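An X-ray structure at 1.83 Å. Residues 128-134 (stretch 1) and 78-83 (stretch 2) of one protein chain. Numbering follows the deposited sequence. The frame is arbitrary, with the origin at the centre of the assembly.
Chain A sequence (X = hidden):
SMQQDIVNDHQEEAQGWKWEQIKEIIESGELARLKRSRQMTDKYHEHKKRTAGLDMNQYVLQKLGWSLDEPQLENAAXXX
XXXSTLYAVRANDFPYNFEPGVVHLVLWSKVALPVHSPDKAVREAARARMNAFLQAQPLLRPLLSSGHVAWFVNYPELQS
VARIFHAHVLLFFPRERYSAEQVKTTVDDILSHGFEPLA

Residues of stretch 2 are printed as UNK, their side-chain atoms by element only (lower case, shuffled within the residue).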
ATOM      1  N   ALA A 128      10.908   5.763  -8.523  1.00 29.94           N
ATOM      2  CA  ALA A 128      10.685   7.180  -8.782  1.00 29.71           C
ATOM      3  C   ALA A 128       9.228   7.439  -9.130  1.00 27.76           C
ATOM      4  O   ALA A 128       8.652   8.446  -8.698  1.00 31.26           O
ATOM      5  CB  ALA A 128      11.601   7.670  -9.915  1.00 35.92           C
ATOM      6  N   ARG A 129       8.621   6.542  -9.920  1.00 29.75           N
ATOM      7  CA  ARG A 129       7.208   6.686 -10.270  1.00 32.00           C
ATOM      8  C   ARG A 129       6.307   6.584  -9.049  1.00 27.74           C
ATOM      9  O   ARG A 129       5.378   7.396  -8.878  1.00 28.80           O
ATOM     10  CB  ARG A 129       6.801   5.633 -11.295  1.00 32.50           C
ATOM     11  CG  ARG A 129       5.355   5.748 -11.779  1.00 30.84           C
ATOM     12  CD  ARG A 129       5.128   6.997 -12.624  1.00 30.75           C
ATOM     13  NE  ARG A 129       3.762   7.057 -13.148  1.00 36.22           N
ATOM     14  CZ  ARG A 129       3.208   8.131 -13.700  1.00 34.30           C
ATOM     15  NH1 ARG A 129       3.881   9.274 -13.790  1.00 33.89           N
ATOM     16  NH2 ARG A 129       1.960   8.078 -14.141  1.00 33.17           N
ATOM     17  N   MET A 130       6.548   5.584  -8.189  1.00 23.64           N
ATOM     18  CA  MET A 130       5.753   5.485  -6.966  1.00 27.19           C
ATOM     19  C   MET A 130       5.895   6.748  -6.127  1.00 27.89           C
ATOM     20  O   MET A 130       4.905   7.296  -5.603  1.00 24.48           O
ATOM     21  CB  MET A 130       6.191   4.265  -6.156  1.00 28.71           C
ATOM     22  CG  MET A 130       5.435   4.111  -4.845  1.00 33.39           C
ATOM     23  SD  MET A 130       3.652   3.898  -5.063  1.00 35.02           S
ATOM     24  CE  MET A 130       3.729   2.290  -5.792  1.00 39.61           C
ATOM     25  N   ASN A 131       7.129   7.207  -5.962  1.00 26.44           N
ATOM     26  CA  ASN A 131       7.365   8.413  -5.173  1.00 25.57           C
ATOM     27  C   ASN A 131       6.615   9.611  -5.741  1.00 34.06           C
ATOM     28  O   ASN A 131       5.969  10.365  -4.992  1.00 30.61           O
ATOM     29  CB  ASN A 131       8.871   8.673  -5.074  1.00 33.71           C
ATOM     30  CG  ASN A 131       9.541   7.780  -4.049  1.00 38.95           C
ATOM     31  OD1 ASN A 131       8.938   7.406  -3.041  1.00 37.28           O
ATOM     32  ND2 ASN A 131      10.805   7.481  -4.274  1.00 38.04           N
ATOM     33  N   ALA A 132       6.683   9.811  -7.058  1.00 27.49           N
ATOM     34  CA  ALA A 132       5.984  10.928  -7.681  1.00 30.62           C
ATOM     35  C   ALA A 132       4.486  10.836  -7.451  1.00 23.49           C
ATOM     36  O   ALA A 132       3.816  11.857  -7.183  1.00 26.15           O
ATOM     37  CB  ALA A 132       6.287  10.961  -9.174  1.00 28.93           C
ATOM     38  N   PHE A 133       3.949   9.623  -7.523  1.00 24.18           N
ATOM     39  CA  PHE A 133       2.525   9.420  -7.324  1.00 22.77           C
ATOM     40  C   PHE A 133       2.111   9.853  -5.932  1.00 22.25           C
ATOM     41  O   PHE A 133       1.136  10.594  -5.766  1.00 27.64           O
ATOM     42  CB  PHE A 133       2.158   7.960  -7.516  1.00 22.55           C
ATOM     43  CG  PHE A 133       0.701   7.667  -7.297  1.00 31.23           C
ATOM     44  CD1 PHE A 133      -0.271   8.277  -8.068  1.00 35.96           C
ATOM     45  CD2 PHE A 133       0.304   6.780  -6.306  1.00 28.02           C
ATOM     46  CE1 PHE A 133      -1.632   7.996  -7.862  1.00 29.40           C
ATOM     47  CE2 PHE A 133      -1.033   6.483  -6.110  1.00 28.41           C
ATOM     48  CZ  PHE A 133      -2.003   7.086  -6.900  1.00 29.17           C
ATOM     49  N   LEU A 134       2.809   9.342  -4.910  1.00 22.15           N
ATOM     50  CA  LEU A 134       2.433   9.721  -3.546  1.00 20.65           C
ATOM     51  C   LEU A 134       2.700  11.202  -3.284  1.00 26.98           C
ATOM     52  O   LEU A 134       1.912  11.862  -2.599  1.00 26.04           O
ATOM     53  CB  LEU A 134       3.170   8.847  -2.546  1.00 21.44           C
ATOM     54  CG  LEU A 134       2.873   7.358  -2.651  1.00 27.61           C
ATOM     55  CD1 LEU A 134       3.765   6.606  -1.720  1.00 31.90           C
ATOM     56  CD2 LEU A 134       1.379   7.090  -2.338  1.00 30.61           C
ATOM     57  N   UNK A  78      -1.324   2.239 -20.967  1.00 54.77           N
ATOM     58  CA  UNK A  78      -1.475   3.285 -19.963  1.00 51.22           C
ATOM     59  C   UNK A  78      -0.395   3.173 -18.886  1.00 47.95           C
ATOM     60  O   UNK A  78      -0.086   2.080 -18.405  1.00 40.37           O
ATOM     61  c   UNK A  78      -2.868   3.196 -19.349  1.00 50.61           C
ATOM     62  N   UNK A  79       0.193   4.318 -18.525  1.00 50.98           N
ATOM     63  CA  UNK A  79       1.166   4.385 -17.438  1.00 45.57           C
ATOM     64  C   UNK A  79       0.491   4.119 -16.096  1.00 37.59           C
ATOM     65  O   UNK A  79      -0.658   4.500 -15.885  1.00 34.48           O
ATOM     66  c   UNK A  79       3.470   7.444 -18.423  1.00 55.66           C
ATOM     67  c   UNK A  79       3.034   5.962 -18.344  1.00 56.55           C
ATOM     68  c   UNK A  79       1.840   5.767 -17.399  1.00 48.97           C
ATOM     69  c   UNK A  79       4.230   7.910 -17.187  1.00 58.70           C
ATOM     70  n   UNK A  79       4.460   9.412 -17.177  1.00 59.09           N
ATOM     71  N   UNK A  80       1.217   3.460 -15.192  1.00 32.12           N
ATOM     72  CA  UNK A  80       0.738   3.228 -13.842  1.00 30.15           C
ATOM     73  C   UNK A  80       0.300   4.557 -13.250  1.00 29.78           C
ATOM     74  O   UNK A  80       0.939   5.579 -13.493  1.00 29.77           O
ATOM     75  c   UNK A  80       1.842   2.611 -12.992  1.00 27.07           C
ATOM     76  N   UNK A  81      -0.842   4.555 -12.569  1.00 38.28           N
ATOM     77  CA  UNK A  81      -1.387   5.712 -11.855  1.00 39.33           C
ATOM     78  C   UNK A  81      -1.868   6.833 -12.781  1.00 40.35           C
ATOM     79  O   UNK A  81      -2.295   7.893 -12.278  1.00 34.43           O
ATOM     80  c   UNK A  81       2.067   4.131  -8.947  1.00 28.40           C
ATOM     81  c   UNK A  81       1.211   3.302  -8.232  1.00 26.24           C
ATOM     82  c   UNK A  81       1.558   5.094  -9.785  1.00 29.57           C
ATOM     83  c   UNK A  81      -0.162   3.452  -8.352  1.00 31.09           C
ATOM     84  c   UNK A  81      -0.366   6.284 -10.856  1.00 32.79           C
ATOM     85  c   UNK A  81      -0.666   4.423  -9.199  1.00 27.40           C
ATOM     86  c   UNK A  81       0.188   5.255  -9.922  1.00 30.59           C
ATOM     87  N   UNK A  82      -1.846   6.634 -14.108  1.00 37.34           N
ATOM     88  CA  UNK A  82      -2.263   7.660 -15.056  1.00 31.42           C
ATOM     89  C   UNK A  82      -3.762   7.879 -15.057  1.00 31.73           C
ATOM     90  O   UNK A  82      -4.220   8.880 -15.608  1.00 37.20           O
ATOM     91  o   UNK A  82      -2.588   6.140 -16.859  1.00 33.88           O
ATOM     92  c   UNK A  82      -1.857   7.283 -16.479  1.00 34.73           C
ATOM     93  N   UNK A  83      -4.531   6.956 -14.495  1.00 38.39           N
ATOM     94  CA  UNK A  83      -5.979   7.059 -14.447  1.00 47.40           C
ATOM     95  C   UNK A  83      -6.470   6.374 -13.181  1.00 37.57           C
ATOM     96  O   UNK A  83      -5.911   5.355 -12.778  1.00 37.61           O
ATOM     97  c   UNK A  83      -6.616   6.403 -15.676  1.00 53.85           C
ATOM     98  o   UNK A  83      -8.012   6.304 -15.509  1.00 52.12           O
TER

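Position 78 carries a single side-chain carbon and nothing beyond it. That carbon lies out of reach of the helix formed by 128-134, and a lone CB identifies the residue as alanine, A78.

At position 79 four carbons run in an unbranched row to a nitrogen, which lies over one face of the R129 guanidinium. This is the pattern of lysine. K79 directs its CA-to-CB bond toward the helix, and its terminal NZ is 3.4 Å from R129 NH1. Both groups are donors and both are positively charged, so this approach is no hydrogen bond; each of the two nitrogens is hydrogen-bonded elsewhere in the structure.

Position 80 again has one side-chain carbon, set sideways to the helix; this CB comes no nearer to the helix than 4.8 Å, at R129 NE. This is alanine, A80, and its contribution comes from the backbone: its carbonyl oxygen lies near the guanidinium plane, where it accepts two hydrogen bonds, from R129 NH2 to A80 O at 2.8 Å and from R129 NE to A80 O at 3.2 Å. The former is the straighter, at 160° against 138°.

Position 81 shows one carbon followed by a ring of six carbons, with no heteroatom. The ring packs against F133 and reaches M130, and the absence of a hydroxyl oxygen makes it phenylalanine. F81 has phi/psi of 69/5, a positive phi that suits the third residue of the type II turn spanning 79 to 82.

Position 82 has one carbon and one oxygen, hence serine. The CA-to-CB bond of S82 points away from the helix, and its OG donates to K79 O at 2.7 Å, while the backbone bond from S82 N to K79 O, at 3.0 Å, closes the turn.

Position 83 has the same composition, one carbon and one oxygen, and makes no contact with the helix; it is also serine, S83.

The contact thus combines a polar clamp with an aromatic stack. R129 and F133 lie one helical turn apart, joined by the backbone bond from F133 N to R129 O at 3.0 Å, and both direct their CA-to-CB bonds toward the turn. R129 holds the A80 carbonyl, while the F133 and F81 rings stack face to face, with centroids 3.9 Å apart and planes only 8° from parallel. M130 CE meets the edge of the F81 ring at CZ, 3.6 Å away, and the aliphatic part of R129 also borders that edge, with R129 CG 4.3 Å from F81 CD2.

Stretch 2, residues 78-83: AKAFSS
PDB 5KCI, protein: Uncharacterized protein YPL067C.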